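Local coordinates for protein NADP-dependent glyceraldehyde-3-phosphate dehydrogenase (Bacillus halodurans, PDB 3PRL) that probably oxidises glyceraldehyde 3-phosphate without adding phosphate, passing the electrons to NADP+, as a member of the aldehyde dehydrogenase family, at residues E93-M96 with H97-K101; P161-P165 with V166-A170; G290-C293 with T294-K297; V299-Q302 with D303-D307. All coordinates share one frame; numbering follows the deposited sequence.

Interaction 1 (E93-M96 with H97-K101); sequences ELIM and HEVAK
Residues E93 to K101 carry the last turn of helix 88-98 into a bend, with H97 N bonded to E93 O, E98 N to L94 O and V99 N to I95 O (3.1 Å). The H97 ring is met by two earlier side chains, M96 over one face and E93 at its edge. M96 folds back alongside it: its CG stands between the backbone N and the carbonyl carbon (chi1 50°) and the bent chain lays CE over the ring, a CH-pi contact with M96 CE 3.8 Å from the H97 ring centroid. In the ring plane comes E93 OE2, 3.8 Å from H97 ND1, the carboxylate turned 68° from the ring. An alanine at H97 would probably take away the ring face under the M96 methyl and leave the E93 carboxylate without the imidazole at its side. On another side of the helix, I95 CG2 meets V99 CG2 at 3.8 Å and the aliphatic part of K101 at CD. The polar ends look elsewhere: E98 to S194 and the backbone of L193, K101 NZ to N163 O and E109. V99 packs close to F162 of the NADP+ site. A100 takes left-handed backbone angles, and with bonds from K101 N to M96 O and from A100 N to H97 O the helix closes in the manner of a Schellman motif, both of these bonds being weak.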
loop_
_atom_site.group_PDB
_atom_site.type_symbol
_atom_site.label_atom_id
_atom_site.label_comp_id
_atom_site.label_asym_id
_atom_site.label_seq_id
_atom_site.Cartn_x
_atom_site.Cartn_y
_atom_site.Cartn_z
ATOM N N GLU D 93 37.903 1.532 -14.467
ATOM C CA GLU D 93 38.903 1.639 -15.543
ATOM C C GLU D 93 38.583 0.770 -16.760
ATOM O O GLU D 93 38.802 1.190 -17.901
ATOM C CB GLU D 93 40.343 1.378 -15.041
ATOM C CG GLU D 93 40.652 -0.025 -14.445
ATOM C CD GLU D 93 40.950 -1.126 -15.481
ATOM O OE1 GLU D 93 41.068 -2.310 -15.084
ATOM O OE2 GLU D 93 41.066 -0.821 -16.686
ATOM N N LEU D 94 38.077 -0.443 -16.514
ATOM C CA LEU D 94 37.716 -1.360 -17.593
ATOM C C LEU D 94 36.584 -0.750 -18.408
ATOM O O LEU D 94 36.640 -0.703 -19.637
ATOM C CB LEU D 94 37.319 -2.738 -17.050
ATOM C CG LEU D 94 37.363 -3.925 -18.012
ATOM C CD1 LEU D 94 38.782 -4.307 -18.380
ATOM C CD2 LEU D 94 36.673 -5.121 -17.396
ATOM N N ILE D 95 35.569 -0.253 -17.715
ATOM C CA ILE D 95 34.481 0.460 -18.388
ATOM C C ILE D 95 34.977 1.620 -19.275
ATOM O O ILE D 95 34.631 1.672 -20.454
ATOM C CB ILE D 95 33.396 0.955 -17.414
ATOM C CG1 ILE D 95 32.791 -0.220 -16.640
ATOM C CG2 ILE D 95 32.324 1.715 -18.194
ATOM C CD1 ILE D 95 31.912 0.201 -15.450
ATOM N N MET D 96 35.780 2.541 -18.732
ATOM C CA MET D 96 36.221 3.684 -19.564
ATOM C C MET D 96 36.919 3.245 -20.855
ATOM O O MET D 96 36.647 3.808 -21.907
ATOM C CB MET D 96 37.018 4.777 -18.817
ATOM C CG MET D 96 38.164 4.328 -17.980
ATOM S SD MET D 96 39.622 5.401 -18.020
ATOM C CE MET D 96 40.854 4.121 -17.814
ATOM N N HIS D 97 37.765 2.219 -20.780
ATOM C CA HIS D 97 38.436 1.708 -21.979
ATOM C C HIS D 97 37.451 1.018 -22.931
ATOM O O HIS D 97 37.379 1.376 -24.109
ATOM C CB HIS D 97 39.581 0.739 -21.632
ATOM C CG HIS D 97 40.826 1.403 -21.129
ATOM N ND1 HIS D 97 41.412 1.066 -19.927
ATOM C CD2 HIS D 97 41.605 2.372 -21.666
ATOM C CE1 HIS D 97 42.494 1.800 -19.740
ATOM N NE2 HIS D 97 42.633 2.604 -20.779
ATOM N N GLU D 98 36.699 0.045 -22.399
ATOM C CA GLU D 98 35.914 -0.921 -23.196
ATOM C C GLU D 98 34.793 -0.276 -24.001
ATOM O O GLU D 98 34.540 -0.660 -25.149
ATOM C CB GLU D 98 35.316 -2.016 -22.287
ATOM C CG GLU D 98 35.140 -3.386 -22.955
ATOM C CD GLU D 98 34.277 -4.360 -22.149
ATOM O OE1 GLU D 98 34.004 -4.110 -20.946
ATOM O OE2 GLU D 98 33.850 -5.396 -22.720
ATOM N N VAL D 99 34.097 0.671 -23.368
ATOM C CA VAL D 99 32.984 1.358 -24.004
ATOM C C VAL D 99 33.274 2.850 -24.218
ATOM O O VAL D 99 32.394 3.619 -24.633
ATOM C CB VAL D 99 31.640 1.057 -23.285
ATOM C CG1 VAL D 99 31.418 -0.458 -23.192
ATOM C CG2 VAL D 99 31.587 1.690 -21.889
ATOM N N ALA D 100 34.532 3.242 -23.971
ATOM C CA ALA D 100 35.007 4.618 -24.158
ATOM C C ALA D 100 34.224 5.677 -23.362
ATOM O O ALA D 100 33.898 6.761 -23.873
ATOM C CB ALA D 100 35.079 4.967 -25.652
ATOM N N LYS D 101 33.944 5.365 -22.100
ATOM C CA LYS D 101 33.210 6.268 -21.213
ATOM C C LYS D 101 34.187 7.144 -20.416
ATOM O O LYS D 101 35.129 6.621 -19.842
ATOM C CB LYS D 101 32.342 5.438 -20.265
ATOM C CG LYS D 101 31.567 6.212 -19.207
ATOM C CD LYS D 101 30.505 5.331 -18.562
ATOM C CE LYS D 101 29.450 4.875 -19.592
ATOM N NZ LYS D 101 28.126 4.587 -18.968
#

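Interaction 2 (P161-P165 with V166-A170)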
loop_
_atom_site.group_PDB
_atom_site.type_symbol
_atom_site.label_atom_id
_atom_site.label_comp_id
_atom_site.label_asym_id
_atom_site.label_seq_id
_atom_site.Cartn_x
_atom_site.Cartn_y
_atom_site.Cartn_z
ATOM N N PRO D 161 23.096 -3.575 -22.472
ATOM C CA PRO D 161 23.715 -2.827 -23.574
ATOM C C PRO D 161 25.179 -2.434 -23.302
ATOM O O PRO D 161 25.705 -2.763 -22.244
ATOM C CB PRO D 161 22.849 -1.573 -23.635
ATOM C CG PRO D 161 22.501 -1.316 -22.190
ATOM C CD PRO D 161 22.596 -2.647 -21.435
ATOM N N PHE D 162 25.823 -1.751 -24.260
ATOM C CA PHE D 162 27.192 -1.236 -24.102
ATOM C C PHE D 162 27.188 0.090 -23.331
ATOM O O PHE D 162 28.162 0.437 -22.664
ATOM C CB PHE D 162 27.881 -1.065 -25.475
ATOM C CG PHE D 162 27.502 0.202 -26.202
ATOM C CD1 PHE D 162 28.123 1.417 -25.889
ATOM C CD2 PHE D 162 26.523 0.178 -27.202
ATOM C CE1 PHE D 162 27.767 2.608 -26.548
ATOM C CE2 PHE D 162 26.161 1.357 -27.871
ATOM C CZ PHE D 162 26.796 2.583 -27.533
ATOM N N ASN D 163 26.095 0.828 -23.535
ATOM C CA ASN D 163 25.604 1.987 -22.794
ATOM C C ASN D 163 26.139 2.041 -21.362
ATOM O O ASN D 163 26.924 2.917 -20.983
ATOM C CB ASN D 163 24.058 1.788 -22.705
ATOM C CG ASN D 163 23.237 2.992 -23.148
ATOM O OD1 ASN D 163 22.003 2.985 -22.996
ATOM N ND2 ASN D 163 23.870 3.991 -23.733
ATOM N N TYR D 164 25.664 1.089 -20.569
ATOM C CA TYR D 164 25.918 1.011 -19.141
ATOM C C TYR D 164 26.083 -0.475 -18.847
ATOM O O TYR D 164 25.125 -1.153 -18.538
ATOM C CB TYR D 164 24.732 1.580 -18.350
ATOM C CG TYR D 164 24.464 3.063 -18.534
ATOM C CD1 TYR D 164 24.895 3.989 -17.586
ATOM C CD2 TYR D 164 23.749 3.539 -19.639
ATOM C CE1 TYR D 164 24.651 5.359 -17.748
ATOM C CE2 TYR D 164 23.486 4.908 -19.813
ATOM C CZ TYR D 164 23.949 5.813 -18.854
ATOM O OH TYR D 164 23.709 7.168 -19.002
ATOM N N PRO D 165 27.307 -0.989 -18.971
ATOM C CA PRO D 165 27.517 -2.434 -18.938
ATOM C C PRO D 165 27.688 -3.028 -17.520
ATOM O O PRO D 165 27.845 -4.239 -17.375
ATOM C CB PRO D 165 28.783 -2.594 -19.766
ATOM C CG PRO D 165 29.554 -1.344 -19.489
ATOM C CD PRO D 165 28.558 -0.252 -19.257
ATOM N N VAL D 166 27.675 -2.183 -16.498
ATOM C CA VAL D 166 27.645 -2.648 -15.121
ATOM C C VAL D 166 26.281 -2.229 -14.574
ATOM O O VAL D 166 25.482 -3.067 -14.151
ATOM C CB VAL D 166 28.891 -2.112 -14.308
ATOM C CG1 VAL D 166 28.809 -2.457 -12.849
ATOM C CG2 VAL D 166 30.163 -2.726 -14.867
ATOM N N ASN D 167 25.983 -0.939 -14.679
ATOM C CA ASN D 167 24.716 -0.372 -14.202
ATOM C C ASN D 167 23.440 -1.035 -14.736
ATOM O O ASN D 167 22.579 -1.443 -13.952
ATOM C CB ASN D 167 24.698 1.134 -14.489
ATOM C CG ASN D 167 23.650 1.864 -13.694
ATOM O OD1 ASN D 167 22.455 1.775 -13.991
ATOM N ND2 ASN D 167 24.086 2.596 -12.669
ATOM N N LEU D 168 23.317 -1.143 -16.063
ATOM C CA LEU D 168 22.109 -1.677 -16.690
ATOM C C LEU D 168 22.095 -3.205 -16.693
ATOM O O LEU D 168 21.054 -3.824 -16.937
ATOM C CB LEU D 168 21.933 -1.109 -18.110
ATOM C CG LEU D 168 21.762 0.412 -18.248
ATOM C CD1 LEU D 168 21.469 0.767 -19.681
ATOM C CD2 LEU D 168 20.677 0.934 -17.332
ATOM N N ALA D 169 23.243 -3.807 -16.380
ATOM C CA ALA D 169 23.313 -5.242 -16.103
ATOM C C ALA D 169 22.815 -5.614 -14.678
ATOM O O ALA D 169 21.862 -6.389 -14.522
ATOM C CB ALA D 169 24.729 -5.740 -16.346
ATOM N N ALA D 170 23.445 -5.048 -13.649
ATOM C CA ALA D 170 22.997 -5.212 -12.247
ATOM C C ALA D 170 21.553 -4.766 -11.950
ATOM O O ALA D 170 20.890 -5.316 -11.073
ATOM C CB ALA D 170 23.931 -4.506 -11.326
#
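L168 reaches back from the first turn of helix 167-178 over the loop that leads into it, and its CB, CG and CD1 each meet something there. L168 N is bonded to Y164 O at 3.1 Å, with the donor lying above the carbonyl plane, 43° out of it. L168 CB rests beside the same oxygen and 3.7 Å from P161 CD. CG comes alongside Y164, although its approach to Y164 CB is too short to be trusted. With CG anti to the carbonyl carbon (chi1 -62°) and the chain extended beyond it, CD1 ends among three residues. L168 CD1 lies 3.4 Å from P161 CG, tighter than usual for carbons, the two side chains crossing at about a right angle; it is 3.6 Å from Y164 CD2, and N163 OD1 is 4.0 Å from that same L168 CD1. An alanine in place of P161 lacks CG and CD, which would probably open a gap beside the L168 methyl and let it shift. Farther along, A169 CB sits 3.6 Å from P165 O. The Y164 hydroxyl is held by R292 NE and its ring takes K101 in a cation-pi contact, while E109 accepts the backbone N-H groups of V166 and N167 at the start of the helix. The whole is a beta-to-alpha connection of the cofactor-binding part of the aldehyde dehydrogenase fold: the loop follows strand 144-159, contains F162 of the NADP+ site, and L168 lies about 5 Å, side chain to side chain, from E259, the predicted active-site residue.

Interaction 3 (G290-C293 with T294-K297)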
loop_
_atom_site.group_PDB
_atom_site.type_symbol
_atom_site.label_atom_id
_atom_site.label_comp_id
_atom_site.label_asym_id
_atom_site.label_seq_id
_atom_site.Cartn_x
_atom_site.Cartn_y
_atom_site.Cartn_z
ATOM N N GLY D 290 26.065 11.594 -26.253
ATOM C CA GLY D 290 24.742 11.314 -26.842
ATOM C C GLY D 290 24.389 9.837 -26.995
ATOM O O GLY D 290 23.403 9.497 -27.670
ATOM N N GLN D 291 25.182 8.959 -26.384
ATOM C CA GLN D 291 24.926 7.514 -26.450
ATOM C C GLN D 291 24.089 7.053 -25.275
ATOM O O GLN D 291 24.495 6.201 -24.488
ATOM C CB GLN D 291 26.225 6.726 -26.541
ATOM C CG GLN D 291 26.986 7.037 -27.817
ATOM C CD GLN D 291 28.384 6.505 -27.797
ATOM O OE1 GLN D 291 28.775 5.751 -28.678
ATOM N NE2 GLN D 291 29.154 6.888 -26.789
ATOM N N ARG D 292 22.902 7.646 -25.172
ATOM C CA ARG D 292 21.990 7.387 -24.078
ATOM C C ARG D 292 20.595 7.284 -24.644
ATOM O O ARG D 292 20.210 8.062 -25.543
ATOM C CB ARG D 292 22.071 8.515 -23.049
ATOM C CG ARG D 292 23.377 8.525 -22.265
ATOM C CD ARG D 292 23.565 9.791 -21.433
ATOM N NE ARG D 292 22.776 9.791 -20.208
ATOM C CZ ARG D 292 21.964 10.785 -19.846
ATOM N NH1 ARG D 292 21.844 11.869 -20.614
ATOM N NH2 ARG D 292 21.279 10.704 -18.715
ATOM N N CYS D 293 19.838 6.321 -24.139
ATOM C CA CYS D 293 18.464 6.193 -24.569
ATOM C C CYS D 293 17.686 7.357 -23.989
ATOM O O CYS D 293 16.924 7.990 -24.696
ATOM C CB CYS D 293 17.878 4.840 -24.176
ATOM S SG CYS D 293 18.660 3.517 -25.088
ATOM N N THR D 294 17.923 7.633 -22.704
ATOM C CA THR D 294 17.357 8.781 -22.029
ATOM C C THR D 294 18.337 9.963 -22.124
ATOM O O THR D 294 19.418 9.943 -21.526
ATOM C CB THR D 294 17.043 8.453 -20.571
ATOM O OG1 THR D 294 16.583 7.091 -20.470
ATOM C CG2 THR D 294 15.975 9.385 -20.045
ATOM N N ALA D 295 17.935 10.969 -22.892
ATOM C CA ALA D 295 18.737 12.150 -23.201
ATOM C C ALA D 295 17.917 13.046 -24.092
ATOM O O ALA D 295 17.189 12.561 -24.958
ATOM C CB ALA D 295 20.015 11.762 -23.925
ATOM N N ILE D 296 18.062 14.353 -23.899
ATOM C CA ILE D 296 17.447 15.334 -24.770
ATOM C C ILE D 296 18.115 15.272 -26.159
ATOM O O ILE D 296 19.331 15.382 -26.287
ATOM C CB ILE D 296 17.576 16.748 -24.169
ATOM C CG1 ILE D 296 16.738 16.882 -22.884
ATOM C CG2 ILE D 296 17.288 17.821 -25.217
ATOM C CD1 ILE D 296 15.242 16.918 -23.074
ATOM N N LYS D 297 17.312 15.094 -27.195
ATOM C CA LYS D 297 17.844 14.954 -28.546
ATOM C C LYS D 297 17.118 15.847 -29.525
ATOM O O LYS D 297 17.342 15.745 -30.711
ATOM C CB LYS D 297 17.731 13.501 -29.006
ATOM C CG LYS D 297 18.670 12.532 -28.313
ATOM C CD LYS D 297 18.186 11.150 -28.548
ATOM C CE LYS D 297 19.038 10.135 -27.844
ATOM N NZ LYS D 297 18.157 9.024 -27.344
#
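The hydrogen bonds between 290-293 and 294-297 both come from K297 NZ. K297 NZ lies 2.9 Å from R292 O, in the plane of that carbonyl, and 3.1 Å from C293 O, which it approaches from above the carbonyl plane, 46° out of it. A salt bridge to E386 and a bond to G262 O add to its surroundings, so the buried ammonium is gripped by several acceptors and ties two successive peptide carbonyls together. Its chain is extended up to a bend at the last torsion (chi4 144°), which swings NZ toward these oxygens.

A second kind of contact is face-on and polar without being a hydrogen bond. The R292 side chain bends about its CG-CD bond (chi3 77°) and lays its guanidinium flat over T294 O, which stands 3.1 Å from the plane and over its centre, where the positive group probably attracts the carbonyl. None of its N-H groups is well aimed at this oxygen; NE is engaged by Y164. Nonpolar contact is slight: A295 CB touches R292 CB at 3.9 Å. Before these residues, G290 has backbone angles that call for glycine, and Q291 is the centre of an inverse gamma turn.

C293, in a sequence that fits the family's cysteine signature, is probably the nucleophile; its side chain lies about 6 Å from that of E259. These residues run from the loop after helix 274-286 into the start of strand 296-302: A295 N is bonded to D264 and K297 pairs with that residue's backbone, while T294 and I296 pack on strands 264-268 and 415-419.

Interaction 4 (V299-Q302 with D303-D307)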
loop_
_atom_site.group_PDB
_atom_site.type_symbol
_atom_site.label_atom_id
_atom_site.label_comp_id
_atom_site.label_asym_id
_atom_site.label_seq_id
_atom_site.Cartn_x
_atom_site.Cartn_y
_atom_site.Cartn_z
ATOM N N VAL D 299 15.274 20.011 -29.534
ATOM C CA VAL D 299 14.772 21.210 -28.871
ATOM C C VAL D 299 13.674 21.886 -29.685
ATOM O O VAL D 299 13.931 22.440 -30.748
ATOM C CB VAL D 299 15.874 22.246 -28.564
ATOM C CG1 VAL D 299 15.271 23.441 -27.820
ATOM C CG2 VAL D 299 17.018 21.629 -27.757
ATOM N N PHE D 300 12.449 21.836 -29.180
ATOM C CA PHE D 300 11.396 22.713 -29.687
ATOM C C PHE D 300 11.437 23.993 -28.855
ATOM O O PHE D 300 11.106 23.971 -27.669
ATOM C CB PHE D 300 10.014 22.062 -29.557
ATOM C CG PHE D 300 9.883 20.738 -30.257
ATOM C CD1 PHE D 300 9.782 20.670 -31.641
ATOM C CD2 PHE D 300 9.833 19.558 -29.526
ATOM C CE1 PHE D 300 9.645 19.448 -32.285
ATOM C CE2 PHE D 300 9.700 18.329 -30.162
ATOM C CZ PHE D 300 9.603 18.270 -31.537
ATOM N N VAL D 301 11.847 25.102 -29.465
ATOM C CA VAL D 301 11.971 26.374 -28.743
ATOM C C VAL D 301 11.085 27.460 -29.351
ATOM O O VAL D 301 11.091 27.665 -30.563
ATOM C CB VAL D 301 13.460 26.865 -28.656
ATOM C CG1 VAL D 301 14.061 27.081 -30.029
ATOM C CG2 VAL D 301 13.568 28.120 -27.808
ATOM N N GLN D 302 10.327 28.154 -28.505
ATOM C CA GLN D 302 9.433 29.207 -28.980
ATOM C C GLN D 302 10.222 30.299 -29.696
ATOM O O GLN D 302 11.343 30.614 -29.300
ATOM C CB GLN D 302 8.621 29.801 -27.828
ATOM C CG GLN D 302 7.274 30.322 -28.272
ATOM C CD GLN D 302 6.542 31.063 -27.188
ATOM O OE1 GLN D 302 5.775 30.471 -26.432
ATOM N NE2 GLN D 302 6.765 32.367 -27.107
ATOM N N ASP D 303 9.642 30.852 -30.759
ATOM C CA ASP D 303 10.326 31.865 -31.576
ATOM C C ASP D 303 10.786 33.119 -30.816
ATOM O O ASP D 303 11.911 33.586 -31.023
ATOM C CB ASP D 303 9.510 32.237 -32.830
ATOM C CG ASP D 303 8.027 32.442 -32.542
ATOM O OD1 ASP D 303 7.642 33.496 -31.981
ATOM O OD2 ASP D 303 7.238 31.547 -32.912
ATOM N N SER D 304 9.938 33.644 -29.929
ATOM C CA SER D 304 10.227 34.886 -29.194
ATOM C C SER D 304 11.479 34.833 -28.301
ATOM O O SER D 304 11.971 35.870 -27.844
ATOM C CB SER D 304 9.008 35.310 -28.363
ATOM O OG SER D 304 8.637 34.308 -27.426
ATOM N N VAL D 305 11.988 33.624 -28.068
ATOM C CA VAL D 305 13.120 33.397 -27.163
ATOM C C VAL D 305 14.227 32.553 -27.796
ATOM O O VAL D 305 15.255 32.303 -27.163
ATOM C CB VAL D 305 12.670 32.746 -25.814
ATOM C CG1 VAL D 305 12.022 33.777 -24.898
ATOM C CG2 VAL D 305 11.715 31.571 -26.061
ATOM N N ALA D 306 14.017 32.143 -29.049
ATOM C CA ALA D 306 14.895 31.189 -29.737
ATOM C C ALA D 306 16.346 31.640 -29.825
ATOM O O ALA D 306 17.252 30.895 -29.455
ATOM C CB ALA D 306 14.344 30.854 -31.138
ATOM N N ASP D 307 16.549 32.865 -30.311
ATOM C CA ASP D 307 17.879 33.432 -30.509
ATOM C C ASP D 307 18.706 33.368 -29.229
ATOM O O ASP D 307 19.849 32.901 -29.241
ATOM C CB ASP D 307 17.784 34.888 -30.987
ATOM C CG ASP D 307 17.402 35.007 -32.450
ATOM O OD1 ASP D 307 17.220 33.972 -33.125
ATOM O OD2 ASP D 307 17.286 36.153 -32.936
#
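Q302 sends its side chain toward S304 with CG opposite the backbone N (chi1 -151°) and the chain straight beyond it, the terminal amide then turned about chi3 (-91°). This brings Q302 NE2 to 2.7 Å from S304 OG, but the bond is weak, its N-H pointing off the line to the oxygen. S304 OG, for its part, sits between its own backbone N and carbonyl carbon.

The backbone adds a second weak bond, from V305 N to Q302 O at 3.3 Å. That oxygen is also flanked by carbons: V305 CG2 at 3.4 Å from Q302 O, and A306 CB at 3.5 Å from it, so the last strand carbonyl lies against the first turn of the helix. One residue earlier, V301 sets both branches against A306. Its CG1 meets A306 CB at 3.9 Å, while V301 CG2 lies at the same distance from A306 CA and more loosely near V305 CG2. The V301 methyls thus pack against the first turn at V305 and A306, and the polar Q302-S304 pair lies at the more exposed turn. D307 reaches out in a salt bridge to R396 of the neighbouring strand.

The axes of 299-302 and 303-307 pass 5.4 Å apart at 110°, where strand 296-302 gives way to helix 303-317. With strands 264-268 and 391-397 running parallel to it on its two sides, this is a beta-alpha unit of the alpha/beta domain that carries the cysteine in the aldehyde dehydrogenase fold, away from the annotated sites.

Overall arrangement
Interactions 1, 2 and 3 are buried and form a connected group, while interaction 4 lies partly exposed, its centre about 31 Å from the centre of the chain. Interaction 2 bridges the other two buried contacts: on one side V166 packs on I95 and the backbone of F162 on V99 of interaction 1, and on the other it touches the loop of interaction 3. Interactions 3 and 4 share strand 296-302, one where it begins near the active site, the other at its far end. Chemistry follows place: 93-101 combines helical bonds with a ring contact, 161-170 is mostly apolar, 290-297 is dominated by cations on carbonyls, and 299-307 joins weak polar bonds to valine-alanine packing.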